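Local coordinates for protein K5 lyase (Enterobacteria phage k1-5, PDB 2X3H) that is a trimeric phage tail-spike lyase that probably cleaves the K5 capsular polysaccharide (heparosan) of its bacterial host by elimination, at residues A[289-294]-A[320-325]; A[351-356]-A[364-369]. All coordinates share one frame; numbering follows the deposited sequence.

Contact 1: A[289-294]-A[320-325]; sequences KYAAVV and GVTVEG
Val293 lies alongside Val321, the two side chains pointing the same way from neighbouring parallel strands. CB of Val293 meets CG2 of Val321 at 3.9 Å, and the two CG1 methyls follow each other at 4.0 Å. Both residues hold CG1 anti to the backbone N (chi1 172° and -179°), and this shared setting brings the two CG1 methyls together. This face turns inward: Val293 also packs on Ile303 and Val306, and Val321 on Ile330 and Val333. On the other face Val294 sits beside Thr322, whose OG1 is the atom that reaches across, coming 3.8 Å from Val294 CG1. That is van der Waals contact between a hydroxyl and a methyl.

Val293 bonds through its N and its O to the residues on either side of Val321. Val293 N gives its hydrogen to Gly320 O at 3.2 Å, in the carbonyl plane, and Thr322 N returns a straight bond to Val293 O at 3.0 Å. Val293 O also receives a CA-H contact from Val321 CA at 3.3 Å. Gly320 O has a second, weak donor in Ala292 N (3.0 Å, bent to 127° at the hydrogen), at the corner the chain makes at Ala292, where that N-H also lies near the same oxygen. The partner chain turns at Gly320, level with Ala292, so the two corners stack as well. Strands paired one rung above another, with matching corners and like residues aligned inside, are the hallmark of a right-handed parallel beta-helix, the body expected of a viral tail spike.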
ATOM      1  N   LYS A 289      -2.480  18.877 -14.960  1.00  6.93           N
ATOM      2  CA  LYS A 289      -2.779  19.200 -16.350  1.00  7.49           C
ATOM      3  C   LYS A 289      -2.274  18.151 -17.333  1.00  7.36           C
ATOM      4  O   LYS A 289      -2.584  18.225 -18.521  1.00  8.33           O
ATOM      5  CB  LYS A 289      -2.217  20.572 -16.725  1.00 10.49           C
ATOM      6  CG  LYS A 289      -3.067  21.750 -16.264  1.00 13.04           C
ATOM      7  CD  LYS A 289      -2.757  22.161 -14.847  1.00 15.47           C
ATOM      8  CE  LYS A 289      -3.074  23.636 -14.625  1.00 15.68           C
ATOM      9  NZ  LYS A 289      -4.432  24.014 -15.095  1.00 18.08           N
ATOM     10  N   TYR A 290      -1.506  17.171 -16.849  1.00  6.46           N
ATOM     11  CA  TYR A 290      -1.026  16.098 -17.729  1.00  6.86           C
ATOM     12  C   TYR A 290      -0.961  14.732 -17.071  1.00  6.44           C
ATOM     13  O   TYR A 290      -1.503  13.768 -17.604  1.00  6.15           O
ATOM     14  CB  TYR A 290       0.336  16.449 -18.340  1.00  6.99           C
ATOM     15  CG  TYR A 290       0.754  15.474 -19.424  1.00  7.22           C
ATOM     16  CD1 TYR A 290       0.315  15.630 -20.734  1.00  8.15           C
ATOM     17  CD2 TYR A 290       1.555  14.368 -19.129  1.00  7.10           C
ATOM     18  CE1 TYR A 290       0.683  14.732 -21.727  1.00  8.91           C
ATOM     19  CE2 TYR A 290       1.936  13.473 -20.113  1.00  7.08           C
ATOM     20  CZ  TYR A 290       1.495  13.659 -21.414  1.00  8.27           C
ATOM     21  OH  TYR A 290       1.867  12.778 -22.414  1.00  8.91           O
ATOM     22  N   ALA A 291      -0.296  14.639 -15.917  1.00  5.99           N
ATOM     23  CA  ALA A 291      -0.185  13.345 -15.231  1.00  5.85           C
ATOM     24  C   ALA A 291       0.008  13.520 -13.737  1.00  5.75           C
ATOM     25  O   ALA A 291       0.567  14.528 -13.289  1.00  5.96           O
ATOM     26  CB  ALA A 291       0.957  12.551 -15.804  1.00  6.15           C
ATOM     27  N   ALA A 292      -0.453  12.548 -12.955  1.00  5.09           N
ATOM     28  CA  ALA A 292      -0.134  12.554 -11.525  1.00  4.96           C
ATOM     29  C   ALA A 292       1.346  12.242 -11.316  1.00  5.55           C
ATOM     30  O   ALA A 292       2.055  12.980 -10.623  1.00  5.34           O
ATOM     31  CB  ALA A 292      -1.007  11.559 -10.753  1.00  5.37           C
ATOM     32  N   VAL A 293       1.808  11.159 -11.934  1.00  5.23           N
ATOM     33  CA  VAL A 293       3.166  10.663 -11.696  1.00  5.31           C
ATOM     34  C   VAL A 293       3.839  10.324 -13.009  1.00  5.74           C
ATOM     35  O   VAL A 293       3.292   9.575 -13.824  1.00  6.01           O
ATOM     36  CB  VAL A 293       3.124   9.374 -10.824  1.00  5.66           C
ATOM     37  CG1 VAL A 293       4.513   8.739 -10.742  1.00  5.06           C
ATOM     38  CG2 VAL A 293       2.590   9.680  -9.443  1.00  5.44           C
ATOM     39  N   VAL A 294       5.031  10.877 -13.216  1.00  4.79           N
ATOM     40  CA  VAL A 294       5.870  10.500 -14.352  1.00  5.38           C
ATOM     41  C   VAL A 294       6.997   9.655 -13.758  1.00  5.96           C
ATOM     42  O   VAL A 294       7.907  10.190 -13.100  1.00  6.43           O
ATOM     43  CB  VAL A 294       6.430  11.756 -15.076  1.00  5.25           C
ATOM     44  CG1 VAL A 294       7.405  11.349 -16.163  1.00  6.53           C
ATOM     45  CG2 VAL A 294       5.290  12.623 -15.659  1.00  5.92           C
ATOM     46  N   GLY A 320      -2.866   9.022 -15.486  1.00  5.33           N
ATOM     47  CA  GLY A 320      -2.644   8.632 -14.099  1.00  4.76           C
ATOM     48  C   GLY A 320      -1.138   8.579 -13.877  1.00  4.99           C
ATOM     49  O   GLY A 320      -0.545   9.543 -13.363  1.00  4.66           O
ATOM     50  N   VAL A 321      -0.523   7.478 -14.314  1.00  4.57           N
ATOM     51  CA  VAL A 321       0.934   7.300 -14.223  1.00  4.74           C
ATOM     52  C   VAL A 321       1.504   6.959 -15.605  1.00  5.31           C
ATOM     53  O   VAL A 321       0.919   6.176 -16.346  1.00  5.93           O
ATOM     54  CB  VAL A 321       1.309   6.171 -13.215  1.00  5.44           C
ATOM     55  CG1 VAL A 321       2.829   6.011 -13.115  1.00  6.16           C
ATOM     56  CG2 VAL A 321       0.699   6.440 -11.844  1.00  6.32           C
ATOM     57  N   THR A 322       2.637   7.568 -15.955  1.00  4.46           N
ATOM     58  CA  THR A 322       3.356   7.177 -17.154  1.00  4.77           C
ATOM     59  C   THR A 322       4.674   6.548 -16.727  1.00  5.24           C
ATOM     60  O   THR A 322       5.226   6.884 -15.674  1.00  5.21           O
ATOM     61  CB  THR A 322       3.620   8.366 -18.109  1.00  5.26           C
ATOM     62  OG1 THR A 322       4.710   9.151 -17.619  1.00  5.57           O
ATOM     63  CG2 THR A 322       2.355   9.234 -18.247  1.00  6.65           C
ATOM     64  N   VAL A 323       5.155   5.603 -17.521  1.00  5.12           N
ATOM     65  CA  VAL A 323       6.435   4.977 -17.204  1.00  5.26           C
ATOM     66  C   VAL A 323       7.153   4.638 -18.493  1.00  5.05           C
ATOM     67  O   VAL A 323       6.540   4.109 -19.437  1.00  5.52           O
ATOM     68  CB  VAL A 323       6.261   3.724 -16.308  1.00  6.13           C
ATOM     69  CG1 VAL A 323       5.329   2.708 -16.986  1.00  6.57           C
ATOM     70  CG2 VAL A 323       7.613   3.083 -15.972  1.00  7.09           C
ATOM     71  N   GLU A 324       8.452   4.938 -18.530  1.00  5.54           N
ATOM     72  CA  GLU A 324       9.264   4.668 -19.721  1.00  6.07           C
ATOM     73  C   GLU A 324      10.320   3.576 -19.481  1.00  6.26           C
ATOM     74  O   GLU A 324      10.844   2.967 -20.435  1.00  7.86           O
ATOM     75  CB  GLU A 324       9.961   5.949 -20.171  1.00  8.13           C
ATOM     76  CG  GLU A 324      10.566   5.855 -21.557  1.00 11.59           C
ATOM     77  CD  GLU A 324      10.852   7.227 -22.150  1.00 13.45           C
ATOM     78  OE1 GLU A 324      10.662   8.244 -21.432  1.00 14.37           O
ATOM     79  OE2 GLU A 324      11.259   7.275 -23.338  1.00 15.16           O
ATOM     80  N   GLY A 325      10.634   3.333 -18.210  1.00  5.55           N
ATOM     81  CA  GLY A 325      11.723   2.433 -17.836  1.00  5.72           C
ATOM     82  C   GLY A 325      11.302   0.995 -17.613  1.00  6.01           C
ATOM     83  O   GLY A 325      10.365   0.498 -18.254  1.00  5.75           O
TER

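Contact 2: A[351-356]-A[364-369]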
ATOM      1  N   THR A 351      -5.953   8.187 -19.830  1.00  6.06           N
ATOM      2  CA  THR A 351      -5.052   7.041 -19.827  1.00  6.59           C
ATOM      3  C   THR A 351      -4.574   6.838 -18.393  1.00  6.23           C
ATOM      4  O   THR A 351      -3.803   7.647 -17.889  1.00  7.08           O
ATOM      5  CB  THR A 351      -3.816   7.315 -20.720  1.00  7.04           C
ATOM      6  OG1 THR A 351      -4.238   7.603 -22.060  1.00  9.26           O
ATOM      7  CG2 THR A 351      -2.887   6.101 -20.748  1.00  9.63           C
ATOM      8  N   ILE A 352      -5.028   5.788 -17.708  1.00  5.00           N
ATOM      9  CA  ILE A 352      -4.643   5.623 -16.297  1.00  4.92           C
ATOM     10  C   ILE A 352      -3.202   5.121 -16.132  1.00  5.10           C
ATOM     11  O   ILE A 352      -2.527   5.446 -15.141  1.00  5.36           O
ATOM     12  CB  ILE A 352      -5.670   4.748 -15.510  1.00  4.82           C
ATOM     13  CG1 ILE A 352      -5.455   4.855 -13.996  1.00  5.23           C
ATOM     14  CG2 ILE A 352      -5.621   3.292 -15.951  1.00  6.11           C
ATOM     15  CD1 ILE A 352      -6.647   4.413 -13.187  1.00  4.71           C
ATOM     16  N   ALA A 353      -2.740   4.338 -17.107  1.00  4.68           N
ATOM     17  CA  ALA A 353      -1.350   3.875 -17.116  1.00  4.23           C
ATOM     18  C   ALA A 353      -0.864   3.873 -18.560  1.00  5.04           C
ATOM     19  O   ALA A 353      -1.493   3.263 -19.430  1.00  5.94           O
ATOM     20  CB  ALA A 353      -1.251   2.469 -16.512  1.00  5.51           C
ATOM     21  N   ARG A 354       0.252   4.556 -18.805  1.00  5.18           N
ATOM     22  CA  ARG A 354       0.826   4.665 -20.144  1.00  5.21           C
ATOM     23  C   ARG A 354       2.240   4.120 -20.133  1.00  5.24           C
ATOM     24  O   ARG A 354       3.069   4.584 -19.352  1.00  5.32           O
ATOM     25  CB  ARG A 354       0.825   6.135 -20.603  1.00  5.94           C
ATOM     26  CG  ARG A 354       1.458   6.349 -21.963  1.00  6.06           C
ATOM     27  CD  ARG A 354       1.292   7.806 -22.423  1.00  7.52           C
ATOM     28  NE  ARG A 354       1.874   8.043 -23.740  1.00  9.65           N
ATOM     29  CZ  ARG A 354       1.738   9.177 -24.422  1.00 10.88           C
ATOM     30  NH1 ARG A 354       1.020  10.186 -23.921  1.00 10.54           N
ATOM     31  NH2 ARG A 354       2.319   9.299 -25.610  1.00 11.95           N
ATOM     32  N   PHE A 355       2.494   3.127 -20.985  1.00  4.51           N
ATOM     33  CA  PHE A 355       3.787   2.467 -21.047  1.00  4.87           C
ATOM     34  C   PHE A 355       4.486   2.971 -22.287  1.00  5.38           C
ATOM     35  O   PHE A 355       4.159   2.591 -23.417  1.00  5.38           O
ATOM     36  CB  PHE A 355       3.599   0.941 -21.020  1.00  5.38           C
ATOM     37  CG  PHE A 355       2.910   0.466 -19.759  1.00  5.41           C
ATOM     38  CD1 PHE A 355       1.528   0.428 -19.691  1.00  5.44           C
ATOM     39  CD2 PHE A 355       3.638   0.109 -18.636  1.00  6.39           C
ATOM     40  CE1 PHE A 355       0.889   0.020 -18.505  1.00  6.28           C
ATOM     41  CE2 PHE A 355       3.015  -0.295 -17.465  1.00  6.23           C
ATOM     42  CZ  PHE A 355       1.637  -0.340 -17.404  1.00  6.56           C
ATOM     43  N   ILE A 356       5.437   3.864 -22.048  1.00  5.63           N
ATOM     44  CA  ILE A 356       6.043   4.667 -23.101  1.00  5.96           C
ATOM     45  C   ILE A 356       7.226   3.970 -23.745  1.00  7.27           C
ATOM     46  O   ILE A 356       8.084   3.420 -23.061  1.00  7.37           O
ATOM     47  CB  ILE A 356       6.573   5.996 -22.525  1.00  6.41           C
ATOM     48  CG1 ILE A 356       5.437   6.817 -21.920  1.00  6.12           C
ATOM     49  CG2 ILE A 356       7.354   6.783 -23.580  1.00  6.74           C
ATOM     50  CD1 ILE A 356       5.911   8.047 -21.154  1.00  7.91           C
ATOM     51  N   ALA A 364       1.337  -2.511 -12.927  1.00  4.27           N
ATOM     52  CA  ALA A 364       0.464  -1.427 -12.434  1.00  3.52           C
ATOM     53  C   ALA A 364      -0.847  -2.007 -11.953  1.00  4.91           C
ATOM     54  O   ALA A 364      -1.435  -2.844 -12.639  1.00  5.59           O
ATOM     55  CB  ALA A 364       0.202  -0.402 -13.548  1.00  4.99           C
ATOM     56  N   SER A 365      -1.319  -1.559 -10.796  1.00  3.67           N
ATOM     57  CA  SER A 365      -2.681  -1.907 -10.358  1.00  4.00           C
ATOM     58  C   SER A 365      -3.506  -0.631 -10.324  1.00  4.77           C
ATOM     59  O   SER A 365      -3.112   0.355  -9.697  1.00  4.96           O
ATOM     60  CB  SER A 365      -2.678  -2.627  -9.006  1.00  5.38           C
ATOM     61  OG  SER A 365      -2.049  -1.856  -7.995  1.00  5.41           O
ATOM     62  N   VAL A 366      -4.647  -0.658 -11.009  1.00  3.72           N
ATOM     63  CA  VAL A 366      -5.350   0.575 -11.343  1.00  3.27           C
ATOM     64  C   VAL A 366      -6.864   0.498 -11.166  1.00  4.05           C
ATOM     65  O   VAL A 366      -7.458  -0.580 -11.283  1.00  4.34           O
ATOM     66  CB  VAL A 366      -5.032   1.009 -12.787  1.00  3.77           C
ATOM     67  CG1 VAL A 366      -3.507   1.199 -12.957  1.00  4.18           C
ATOM     68  CG2 VAL A 366      -5.568  -0.001 -13.778  1.00  3.43           C
ATOM     69  N   PHE A 367      -7.455   1.671 -10.925  1.00  3.72           N
ATOM     70  CA  PHE A 367      -8.886   1.830 -10.691  1.00  3.74           C
ATOM     71  C   PHE A 367      -9.364   2.995 -11.573  1.00  4.29           C
ATOM     72  O   PHE A 367      -9.361   4.151 -11.121  1.00  4.69           O
ATOM     73  CB  PHE A 367      -9.126   2.198  -9.213  1.00  4.07           C
ATOM     74  CG  PHE A 367      -8.664   1.152  -8.240  1.00  4.40           C
ATOM     75  CD1 PHE A 367      -7.357   1.151  -7.771  1.00  3.44           C
ATOM     76  CD2 PHE A 367      -9.531   0.156  -7.806  1.00  4.59           C
ATOM     77  CE1 PHE A 367      -6.925   0.165  -6.864  1.00  5.42           C
ATOM     78  CE2 PHE A 367      -9.122  -0.813  -6.919  1.00  5.54           C
ATOM     79  CZ  PHE A 367      -7.825  -0.821  -6.440  1.00  5.74           C
ATOM     80  N   PRO A 368      -9.739   2.717 -12.838  1.00  4.70           N
ATOM     81  CA  PRO A 368     -10.258   3.740 -13.763  1.00  4.77           C
ATOM     82  C   PRO A 368     -11.725   4.077 -13.448  1.00  5.77           C
ATOM     83  O   PRO A 368     -12.645   3.690 -14.178  1.00  6.44           O
ATOM     84  CB  PRO A 368     -10.099   3.080 -15.139  1.00  5.35           C
ATOM     85  CG  PRO A 368     -10.271   1.592 -14.841  1.00  5.14           C
ATOM     86  CD  PRO A 368      -9.607   1.390 -13.482  1.00  5.22           C
ATOM     87  N   SER A 369     -11.917   4.790 -12.341  1.00  5.94           N
ATOM     88  CA  SER A 369     -13.256   5.171 -11.876  1.00  6.90           C
ATOM     89  C   SER A 369     -13.763   6.406 -12.622  1.00  6.68           C
ATOM     90  O   SER A 369     -13.967   7.483 -12.040  1.00  6.98           O
ATOM     91  CB  SER A 369     -13.225   5.401 -10.365  1.00  7.68           C
ATOM     92  OG  SER A 369     -12.752   4.224  -9.706  1.00  9.66           O
TER
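Ile352 reaches across with its whole side chain and slides past Val366, which points the opposite way. Its CD1 lies 3.8 Å from Val366 CB and continues to the backbone beyond, 3.4 Å from Phe367 O, while its CG2 rests 3.9 Å from Val366 CG2. With CG1 anti to the backbone N (chi1 -166°) and chi2 also extended, the chain is stretched far enough for CD1 to touch Pro368 CB at 4.2 Å. Farther along, Ala353 CB faces Ala364 CB at 4.4 Å, and the Phe355 ring presents its CZ edge to Ala364 CB, the methyl lying near the ring plane at 4.1 Å.

Apart from the Ile352 methyl against the backbone at Phe367 and Pro368, apolar side chains meet apolar side chains; the strand axes stand 9.4 Å apart at an angle of 145°, so the strands face each other across the interior. Pro368, the centre of an inverse gamma turn, bends the chain where CD1 of Ile352 lands. Around the two segments, Val333 and Met335 of strand 329-336 pack on Ile352, and Val387 of strand 386-389 touches both Phe355 and Val366. Phe367 meets Tyr363 of a second subunit edge-to-face, placing strand 364-369 between the core packed against strand 349-355 and the trimer interface.

Going from the N terminus, contact 1 comes first: the chain leaves 289-294, passes through strands 302-309 and 317-319, and returns at 320-325 one turn of the beta-helix later. Contact 2 opens only after that loop has closed, and its connection from 351-356 to 364-369 is much shorter, so the two lie in series and neither crosses the other. Contact 1 joins successive turns along the helix axis; contact 2 joins two walls across its interior. They meet where strand 321-323 adjoins strand 349-355: Gly320 N probably bonds to Thr351 O, Ile356 N probably to Val323 O, and Val323 packs against Phe355.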